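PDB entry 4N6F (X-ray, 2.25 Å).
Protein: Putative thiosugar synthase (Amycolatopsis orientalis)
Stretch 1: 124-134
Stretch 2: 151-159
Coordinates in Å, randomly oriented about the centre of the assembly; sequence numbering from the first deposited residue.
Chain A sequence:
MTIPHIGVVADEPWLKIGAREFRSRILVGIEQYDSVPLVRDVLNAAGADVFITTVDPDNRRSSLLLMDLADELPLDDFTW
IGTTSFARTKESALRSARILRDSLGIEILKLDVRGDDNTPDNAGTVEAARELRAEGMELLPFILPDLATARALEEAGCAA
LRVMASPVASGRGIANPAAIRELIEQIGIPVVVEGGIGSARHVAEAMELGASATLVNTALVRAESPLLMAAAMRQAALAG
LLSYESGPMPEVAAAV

Stretch 1, residues 124-134: GTVEAARELRA
Stretch 2 151-159: RALEEAGCA

Two helical segments of one chain pack side by side. Stretch 1 is helical from its first residue, and this helix begins earlier in the chain. Stretch 2 enters as a helix already under way and leaves it near Gly 157. The two axes run in the same direction, with 4° between them and a closest approach of 9.9 Å. The register sets the Val 126 CA 6.4 Å from the Leu 153 CA, and the Arg 130 CA 6.0 Å from the Ala 156 CA. The contact buries 408 Å², both sides summed. Backbone angles stay near -63/-42 along stretch 1, and i to i+4 bonds such as Ala 129 N to Thr 125 O (2.8 Å) and Arg 133 N to Ala 129 O (2.8 Å) hold its turns.

Arg 151 (m, t, t) lies out of reach of stretch 1. Its O accepts Glu 155 N at 2.9 Å.

Ala 152 points toward stretch 1. Its CB lies 4.4 Å from Val 126 CG1 and 3.9 Å from Arg 130 NH2. Val 126 is t. Arg 130 has chi1 m, then t and t, with chi4 at 158°. Its CA-to-CB bond points sideways, but the extended chain brings its end nearer to stretch 2. Water 1 links the helices here: it accepts from Arg 130 NE at 3.0 Å and donates to Ala 152 O at 2.8 Å. The small methyl of Ala 152 thus sits beside an arginine that reaches its backbone through water.

Leu 153 is buried and adopts m, t. Its CB points sideways, yet CD2 reaches stretch 1, lying 3.5 Å from Ala 129 CB, 4.0 Å from Val 126 CA and 4.2 Å from Val 126 CG2. Ala 129 points toward stretch 2, and its short side chain lets the leucine methyl come close to its helix.

Glu 154 (chi1 t, chi2 t) is out of reach. Glu 155 (chi1 t, chi2 t) is exposed and makes no close contact.

Ala 156 points toward stretch 1. Its CB is 4.3 Å from Arg 130 CG and 4.3 Å from Arg 133 CG. Its carbonyl supplies the direct polar link: Arg 133 NE donates to Ala 156 O at 2.9 Å, with an N-H...O angle of 153°. Arg 133 folds through m, m, m, with chi4 at 151°, to place this oxygen at the guanidinium edge. Water 2 adds a bridge, accepting from Arg 133 NH1 at 2.9 Å and donating to Ala 156 O at 3.0 Å.

Gly 157 ends the helix in a Schellman motif, at phi/psi 96/28. Its N donates to Glu 154 O (3.0 Å) and weakly to Leu 153 O (3.3 Å), while Cys 158 N donates to Leu 153 O (3.1 Å). A CB here would jam against the preceding carbonyl and lie 3.1 Å from Arg 133 NH1. Gly 157 O lies over one guanidinium face.

Cys 158 (m, -61/147) is buried. Its SG rests 4.1 Å from Ala 129 CB. Ala 159 (-74/-41) makes no contact.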

# COMPACT_ATOMS: atom_id res chain seq x y z
N GLY A 124 -30.03 -7.57 13.04
CA GLY A 124 -30.94 -6.60 12.44
C GLY A 124 -30.66 -6.35 10.96
O GLY A 124 -31.58 -6.16 10.17
N THR A 125 -29.38 -6.34 10.59
CA THR A 125 -28.98 -6.16 9.18
C THR A 125 -29.48 -7.31 8.32
O THR A 125 -29.97 -7.11 7.22
CB THR A 125 -27.44 -6.04 9.07
OG1 THR A 125 -27.02 -4.86 9.75
CG2 THR A 125 -26.98 -5.96 7.60
N VAL A 126 -29.33 -8.53 8.84
CA VAL A 126 -29.81 -9.73 8.16
C VAL A 126 -31.32 -9.71 7.97
O VAL A 126 -31.82 -10.02 6.88
CB VAL A 126 -29.43 -11.01 8.95
CG1 VAL A 126 -30.17 -12.23 8.40
CG2 VAL A 126 -27.94 -11.25 8.89
N GLU A 127 -32.06 -9.37 9.03
CA GLU A 127 -33.52 -9.25 8.94
C GLU A 127 -33.93 -8.22 7.89
O GLU A 127 -34.77 -8.49 7.05
CB GLU A 127 -34.12 -8.85 10.29
CG GLU A 127 -34.05 -9.91 11.38
CD GLU A 127 -34.35 -9.33 12.76
OE1 GLU A 127 -35.17 -8.39 12.87
OE2 GLU A 127 -33.75 -9.83 13.75
N ALA A 128 -33.31 -7.04 7.96
CA ALA A 128 -33.59 -5.98 6.98
C ALA A 128 -33.26 -6.45 5.56
O ALA A 128 -34.02 -6.21 4.61
CB ALA A 128 -32.82 -4.72 7.32
N ALA A 129 -32.13 -7.15 5.42
CA ALA A 129 -31.70 -7.62 4.09
C ALA A 129 -32.72 -8.55 3.47
O ALA A 129 -33.12 -8.36 2.33
CB ALA A 129 -30.33 -8.28 4.18
N ARG A 130 -33.15 -9.56 4.23
CA ARG A 130 -34.17 -10.51 3.74
C ARG A 130 -35.47 -9.83 3.32
O ARG A 130 -36.05 -10.15 2.28
CB ARG A 130 -34.47 -11.57 4.80
CG ARG A 130 -33.37 -12.61 4.95
CD ARG A 130 -33.60 -13.49 6.16
NE ARG A 130 -32.57 -14.53 6.26
CZ ARG A 130 -32.23 -15.19 7.37
NH1 ARG A 130 -32.83 -14.94 8.53
NH2 ARG A 130 -31.28 -16.11 7.31
N GLU A 131 -35.91 -8.86 4.11
CA GLU A 131 -37.15 -8.15 3.78
C GLU A 131 -36.98 -7.32 2.50
O GLU A 131 -37.86 -7.33 1.64
CB GLU A 131 -37.56 -7.25 4.94
CG GLU A 131 -39.03 -6.88 4.94
CD GLU A 131 -39.43 -6.17 6.22
OE1 GLU A 131 -39.98 -5.05 6.12
OE2 GLU A 131 -39.18 -6.72 7.32
N LEU A 132 -35.85 -6.63 2.36
CA LEU A 132 -35.60 -5.85 1.14
C LEU A 132 -35.33 -6.72 -0.08
O LEU A 132 -35.70 -6.34 -1.19
CB LEU A 132 -34.48 -4.84 1.36
CG LEU A 132 -34.87 -3.70 2.31
CD1 LEU A 132 -33.70 -2.79 2.62
CD2 LEU A 132 -36.03 -2.88 1.76
N ARG A 133 -34.71 -7.88 0.12
CA ARG A 133 -34.47 -8.83 -0.98
C ARG A 133 -35.77 -9.41 -1.53
O ARG A 133 -35.88 -9.65 -2.74
CB ARG A 133 -33.55 -9.98 -0.54
CG ARG A 133 -32.06 -9.62 -0.49
CD ARG A 133 -31.52 -9.24 -1.86
NE ARG A 133 -31.71 -10.31 -2.83
CZ ARG A 133 -31.86 -10.16 -4.14
NH1 ARG A 133 -32.03 -11.23 -4.92
NH2 ARG A 133 -31.86 -8.95 -4.70
N ALA A 134 -36.76 -9.63 -0.66
CA ALA A 134 -38.08 -10.11 -1.10
C ALA A 134 -38.75 -9.14 -2.06
O ALA A 134 -39.54 -9.54 -2.91
CB ALA A 134 -38.99 -10.36 0.10
N ARG A 151 -22.70 -15.63 5.45
CA ARG A 151 -23.36 -16.70 4.71
C ARG A 151 -24.87 -16.50 4.55
O ARG A 151 -25.43 -16.79 3.49
CB ARG A 151 -23.08 -18.06 5.36
CG ARG A 151 -21.64 -18.49 5.24
CD ARG A 151 -21.43 -19.87 5.84
NE ARG A 151 -20.10 -20.41 5.53
CZ ARG A 151 -19.53 -21.43 6.17
NH1 ARG A 151 -20.14 -22.03 7.19
NH2 ARG A 151 -18.32 -21.83 5.81
N ALA A 152 -25.53 -16.04 5.60
CA ALA A 152 -26.96 -15.74 5.49
C ALA A 152 -27.17 -14.63 4.46
O ALA A 152 -28.14 -14.65 3.69
CB ALA A 152 -27.51 -15.33 6.85
N LEU A 153 -26.26 -13.65 4.43
CA LEU A 153 -26.39 -12.54 3.49
C LEU A 153 -26.13 -12.96 2.05
O LEU A 153 -26.82 -12.51 1.13
CB LEU A 153 -25.51 -11.35 3.90
CG LEU A 153 -26.04 -10.64 5.15
CD1 LEU A 153 -25.04 -9.62 5.66
CD2 LEU A 153 -27.41 -10.00 4.94
N GLU A 154 -25.18 -13.86 1.85
CA GLU A 154 -24.97 -14.43 0.52
C GLU A 154 -26.19 -15.24 0.09
O GLU A 154 -26.65 -15.13 -1.04
CB GLU A 154 -23.70 -15.28 0.45
CG GLU A 154 -23.56 -16.01 -0.89
CD GLU A 154 -22.20 -16.67 -1.11
OE1 GLU A 154 -21.39 -16.79 -0.16
OE2 GLU A 154 -21.93 -17.06 -2.26
N GLU A 155 -26.72 -16.06 0.98
CA GLU A 155 -27.89 -16.87 0.65
C GLU A 155 -29.09 -16.00 0.28
O GLU A 155 -29.82 -16.32 -0.67
CB GLU A 155 -28.26 -17.80 1.81
CG GLU A 155 -29.36 -18.79 1.47
CD GLU A 155 -29.67 -19.74 2.61
OE1 GLU A 155 -30.10 -19.27 3.68
OE2 GLU A 155 -29.49 -20.96 2.42
N ALA A 156 -29.30 -14.91 1.01
CA ALA A 156 -30.37 -13.95 0.69
C ALA A 156 -30.19 -13.26 -0.67
O ALA A 156 -31.14 -12.71 -1.22
CB ALA A 156 -30.51 -12.91 1.79
N GLY A 157 -28.98 -13.31 -1.21
CA GLY A 157 -28.71 -12.82 -2.56
C GLY A 157 -28.19 -11.39 -2.57
O GLY A 157 -28.38 -10.68 -3.55
N CYS A 158 -27.52 -10.98 -1.50
CA CYS A 158 -26.87 -9.67 -1.47
C CYS A 158 -25.81 -9.58 -2.58
O CYS A 158 -25.19 -10.58 -2.94
CB CYS A 158 -26.32 -9.39 -0.08
SG CYS A 158 -27.65 -9.16 1.14
N ALA A 159 -25.63 -8.38 -3.14
CA ALA A 159 -24.72 -8.17 -4.26
C ALA A 159 -23.26 -8.21 -3.82
O ALA A 159 -22.41 -8.77 -4.50
CB ALA A 159 -25.03 -6.85 -4.95
O HOH W 1 -30.58 -15.76 4.44
O HOH W 2 -32.54 -13.83 -3.68